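Local structure of pyrophosphate phosphohydrolase (Thermus thermophilus, 2PRD) at residues V87-L92 with A103-V108; Q119-V124 with T153-R158. The protein catalyses the magnesium-dependent hydrolysis of inorganic pyrophosphate to two phosphate ions and works as a homohexamer. All blocks are in the same frame, centred on the assembly; numbering follows the deposited sequence.

In the fold
The two contacts follow one another along the chain, contact 1 closing before contact 2 opens, and their centres are about 8 Å apart. Strand 84-97 links them: in contact 1 it pairs with strand 101-109, and on its other edge it pairs antiparallel with strand 150-156, whose end enters contact 2. The seam between them includes a probable hydrogen bond of 2.9 Å from Leu92 N to Arg156 O. Contact 1 is buried in the curled mixed sheet of the pyrophosphatase fold, whereas contact 2 lies at the surface. Strand 84-97 thus carries both the buried hairpin and, through strand 150-156, the place where helix 158-173 begins against the loop 119-124.

Contact 1 of 2, residues V87-L92 with A103-V108; sequences VRVVGL and AKVIGV
The beta hairpin of strands 84-97 and 101-109 brings Arg88 opposite Val108 as an antiparallel hydrogen-bonded pair. Arg88 N donates to Val108 O over 2.9 Å, and Val108 N returns a bond to Arg88 O. Over one face of the Arg88 guanidinium, offset toward its rim, sits Val108 CG2, 3.5 Å from Arg88 NH2. Arg88 CG runs anti to the backbone N (chi1 172°) and the chain bends further out, at chi3; its NH2 is hydrogen-bonded to Ile118 O, which helps to hold the group over the valine.

Next along the strand, Val89 faces Gly107, where Val87 CG1 lies 3.7 Å from Gly107 CA. Gly107, with no side chain, lets that methyl come so close to its CA. The regular pairing then slips by one residue: Val90 and Gly91 both face Ile106, a classic beta bulge. Both polar backbone atoms of Ile106 are used at the bulge: its O takes an almost straight bond from Val90 N (N-H...O 172°), while its N donates to Gly91 O at 3.0 Å from above the carbonyl plane.

Beyond the bulge Leu92 pairs with Val105, and the apolar side chains of Val89, Val105 and Leu92 share one face of the sheet. Val89 CG1 meets Val105 CG1 at 3.8 Å, the two side chains crossing at about a right angle, and Leu92 CD2 reaches Val105 CG2 at 4.0 Å. Helix 158-173 packs against this face through Ala161, Leu162 and Val165. Lys104 points away from strand 84-97, and its NZ forms salt bridges with Asp102 and Asp70, both predicted magnesium ligands.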
# COMPACT_ATOMS: atom_id res chain seq x y z
N VAL A 87 23.37 9.50 5.23
CA VAL A 87 23.65 8.08 5.07
C VAL A 87 25.00 7.75 5.64
O VAL A 87 25.97 8.43 5.34
CB VAL A 87 23.62 7.82 3.54
CG1 VAL A 87 24.18 6.43 3.23
CG2 VAL A 87 22.16 7.82 3.07
N ARG A 88 25.03 6.69 6.43
CA ARG A 88 26.27 6.15 6.97
C ARG A 88 26.84 5.11 6.01
O ARG A 88 26.28 4.03 5.75
CB ARG A 88 26.05 5.62 8.38
CG ARG A 88 27.24 4.87 8.95
CD ARG A 88 27.18 4.74 10.48
NE ARG A 88 26.52 3.45 10.71
CZ ARG A 88 25.26 3.62 11.15
NH1 ARG A 88 24.90 4.88 11.31
NH2 ARG A 88 24.54 2.58 11.41
N VAL A 89 28.07 5.39 5.51
CA VAL A 89 28.81 4.51 4.60
C VAL A 89 29.40 3.27 5.25
O VAL A 89 30.31 3.39 6.09
CB VAL A 89 29.97 5.26 3.89
CG1 VAL A 89 30.59 4.41 2.80
CG2 VAL A 89 29.41 6.55 3.30
N VAL A 90 28.99 2.11 4.77
CA VAL A 90 29.56 0.88 5.40
C VAL A 90 30.23 -0.04 4.41
O VAL A 90 30.83 -1.03 4.87
CB VAL A 90 28.42 0.18 6.18
CG1 VAL A 90 27.75 1.18 7.12
CG2 VAL A 90 27.38 -0.40 5.24
N GLY A 91 30.22 0.21 3.11
CA GLY A 91 30.79 -0.68 2.12
C GLY A 91 30.70 -0.28 0.67
O GLY A 91 30.18 0.77 0.35
N LEU A 92 31.22 -1.09 -0.27
CA LEU A 92 31.18 -0.82 -1.70
C LEU A 92 30.74 -2.10 -2.43
O LEU A 92 31.08 -3.20 -2.02
CB LEU A 92 32.57 -0.58 -2.34
CG LEU A 92 33.20 0.78 -2.22
CD1 LEU A 92 34.53 0.88 -2.99
CD2 LEU A 92 32.25 1.90 -2.69
N ALA A 103 31.46 1.40 -9.05
CA ALA A 103 31.48 1.04 -7.63
C ALA A 103 30.27 1.79 -7.05
O ALA A 103 30.23 2.98 -7.37
CB ALA A 103 32.68 1.60 -6.89
N LYS A 104 29.43 1.08 -6.33
CA LYS A 104 28.27 1.79 -5.70
C LYS A 104 28.52 1.79 -4.21
O LYS A 104 29.09 0.80 -3.74
CB LYS A 104 26.99 1.04 -6.13
CG LYS A 104 26.85 1.31 -7.64
CD LYS A 104 25.52 0.93 -8.20
CE LYS A 104 25.33 1.25 -9.66
NZ LYS A 104 25.91 2.54 -10.12
N VAL A 105 28.13 2.84 -3.51
CA VAL A 105 28.31 2.91 -2.04
C VAL A 105 27.14 2.18 -1.38
O VAL A 105 26.05 2.19 -1.97
CB VAL A 105 28.41 4.37 -1.62
CG1 VAL A 105 28.25 4.61 -0.13
CG2 VAL A 105 29.75 4.98 -2.10
N ILE A 106 27.33 1.47 -0.30
CA ILE A 106 26.28 0.74 0.41
C ILE A 106 26.14 1.56 1.70
O ILE A 106 27.16 1.82 2.35
CB ILE A 106 26.60 -0.72 0.66
CG1 ILE A 106 26.80 -1.48 -0.67
CG2 ILE A 106 25.55 -1.50 1.44
CD1 ILE A 106 25.53 -1.36 -1.50
N GLY A 107 24.91 2.01 2.02
CA GLY A 107 24.83 2.78 3.28
C GLY A 107 23.55 2.46 4.03
O GLY A 107 22.77 1.65 3.54
N VAL A 108 23.44 3.06 5.21
CA VAL A 108 22.25 2.81 6.02
C VAL A 108 21.75 4.20 6.43
O VAL A 108 22.62 5.02 6.55
CB VAL A 108 22.54 2.03 7.31
CG1 VAL A 108 22.70 0.55 7.02
CG2 VAL A 108 23.82 2.51 7.97

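Contact 2 of 2, residues Q119-V124 with T153-R158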
# COMPACT_ATOMS: atom_id res chain seq x y z
N GLN A 119 27.57 -1.33 10.82
CA GLN A 119 28.71 -0.42 10.83
C GLN A 119 29.75 -0.74 9.80
O GLN A 119 30.52 0.16 9.40
CB GLN A 119 29.16 -0.30 12.30
CG GLN A 119 28.16 0.32 13.29
CD GLN A 119 28.12 1.81 13.49
OE1 GLN A 119 29.11 2.57 13.35
NE2 GLN A 119 26.95 2.40 13.89
N ASP A 120 29.72 -1.96 9.27
CA ASP A 120 30.69 -2.34 8.23
C ASP A 120 29.95 -3.31 7.34
O ASP A 120 28.85 -3.69 7.76
CB ASP A 120 31.96 -2.88 8.83
CG ASP A 120 33.22 -2.66 8.04
OD1 ASP A 120 33.21 -2.53 6.79
OD2 ASP A 120 34.31 -2.66 8.67
N ILE A 121 30.57 -3.66 6.22
CA ILE A 121 29.92 -4.53 5.23
C ILE A 121 29.61 -5.89 5.80
O ILE A 121 28.60 -6.53 5.48
CB ILE A 121 30.71 -4.52 3.93
CG1 ILE A 121 29.91 -5.00 2.73
CG2 ILE A 121 31.99 -5.37 4.01
CD1 ILE A 121 28.73 -4.08 2.42
N GLY A 122 30.46 -6.34 6.71
CA GLY A 122 30.29 -7.68 7.32
C GLY A 122 29.04 -7.71 8.17
O GLY A 122 28.67 -8.79 8.63
N ASP A 123 28.44 -6.59 8.44
CA ASP A 123 27.25 -6.42 9.23
C ASP A 123 26.01 -6.52 8.31
O ASP A 123 24.92 -6.66 8.86
CB ASP A 123 27.16 -5.11 9.96
CG ASP A 123 28.18 -4.84 11.04
OD1 ASP A 123 28.60 -5.80 11.68
OD2 ASP A 123 28.52 -3.65 11.26
N VAL A 124 26.13 -6.42 7.02
CA VAL A 124 24.91 -6.54 6.15
C VAL A 124 24.72 -8.02 6.04
O VAL A 124 25.72 -8.67 5.63
CB VAL A 124 25.21 -5.83 4.83
CG1 VAL A 124 24.11 -6.08 3.81
CG2 VAL A 124 25.21 -4.30 5.11
N THR A 153 31.42 -7.74 -9.51
CA THR A 153 32.80 -8.07 -9.20
C THR A 153 33.07 -8.46 -7.78
O THR A 153 33.79 -9.43 -7.57
CB THR A 153 33.63 -6.83 -9.63
OG1 THR A 153 33.86 -6.98 -11.04
CG2 THR A 153 34.86 -6.72 -8.79
N GLY A 154 32.51 -7.79 -6.78
CA GLY A 154 32.78 -8.17 -5.39
C GLY A 154 32.37 -7.04 -4.46
O GLY A 154 31.86 -6.05 -4.94
N TRP A 155 32.62 -7.23 -3.18
CA TRP A 155 32.27 -6.28 -2.14
C TRP A 155 33.52 -5.81 -1.41
O TRP A 155 34.48 -6.59 -1.30
CB TRP A 155 31.34 -6.96 -1.17
CG TRP A 155 30.02 -7.46 -1.69
CD1 TRP A 155 29.76 -8.64 -2.33
CD2 TRP A 155 28.75 -6.81 -1.56
NE1 TRP A 155 28.42 -8.75 -2.61
CE2 TRP A 155 27.77 -7.64 -2.13
CE3 TRP A 155 28.34 -5.61 -0.98
CZ2 TRP A 155 26.43 -7.33 -2.20
CZ3 TRP A 155 26.98 -5.30 -1.02
CH2 TRP A 155 26.05 -6.14 -1.64
N ARG A 156 33.41 -4.58 -0.92
CA ARG A 156 34.50 -3.95 -0.18
C ARG A 156 33.96 -3.38 1.11
O ARG A 156 32.80 -3.01 1.18
CB ARG A 156 35.23 -2.89 -0.97
CG ARG A 156 35.94 -3.32 -2.24
CD ARG A 156 37.15 -4.18 -1.92
NE ARG A 156 37.75 -4.67 -3.15
CZ ARG A 156 37.51 -5.82 -3.76
NH1 ARG A 156 36.66 -6.74 -3.29
NH2 ARG A 156 38.17 -6.07 -4.89
N ASP A 157 34.84 -3.25 2.09
CA ASP A 157 34.46 -2.81 3.44
C ASP A 157 34.40 -1.33 3.63
O ASP A 157 34.58 -0.60 2.66
CB ASP A 157 35.43 -3.51 4.41
CG ASP A 157 36.82 -2.90 4.38
OD1 ASP A 157 37.10 -2.11 3.47
OD2 ASP A 157 37.59 -3.24 5.32
N ARG A 158 34.05 -0.88 4.82
CA ARG A 158 33.93 0.53 5.09
C ARG A 158 35.22 1.27 4.82
O ARG A 158 35.13 2.48 4.50
CB ARG A 158 33.41 0.76 6.52
CG ARG A 158 33.24 2.26 6.78
CD ARG A 158 33.15 2.39 8.33
NE ARG A 158 34.35 1.73 8.83
CZ ARG A 158 34.53 1.11 9.97
NH1 ARG A 158 33.56 0.99 10.86
NH2 ARG A 158 35.72 0.55 10.25
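Asp120 meets Arg158 where the loop ahead of helix 126-138 passes the first turn of helix 158-173. From its CB, the Asp120 side chain sends CG anti to the backbone N (chi1 -150°), and CG comes 3.7 Å from Arg158 CB. The two carboxylate oxygens then take different tasks. OD1 accepts a nearly straight bond from Arg158 N at 2.7 Å (N-H...O 168°), met on its syn side though 31° out of the carboxylate plane. On its anti side the same oxygen takes Ile121 N, so two backbone N-H groups from different segments grip one atom. OD2 lies over one face of the Arg158 guanidinium, 3.8 Å from NH2, a long salt bridge made from above the guanidinium plane, electrostatic and without a hydrogen bond.

Beside this polar pair, Ile121 packs from the loop onto residues 155-157. Its CG2 touches Asp157 CA at 3.6 Å, while CD1 approaches Trp155 CE3 at 3.7 Å, the side chains crossing at about a right angle. The indole also packs on Lys129, Ile132 and Gln133 of helix 126-138. Within the loop, Asp123 OD2 accepts from Asp120 N at 2.9 Å, which ties Asp120 to the 3-10 turn, 121-123.

Asp157 stands at the N-cap position of helix 158-173, its OD1 hydrogen-bonded to Ala160 N. With Asp120 OD1 taking Arg158 N, side chains from two parts of the chain bind N-H groups at the start of this helix: an N-cap supplemented by a carboxylate from a distant loop.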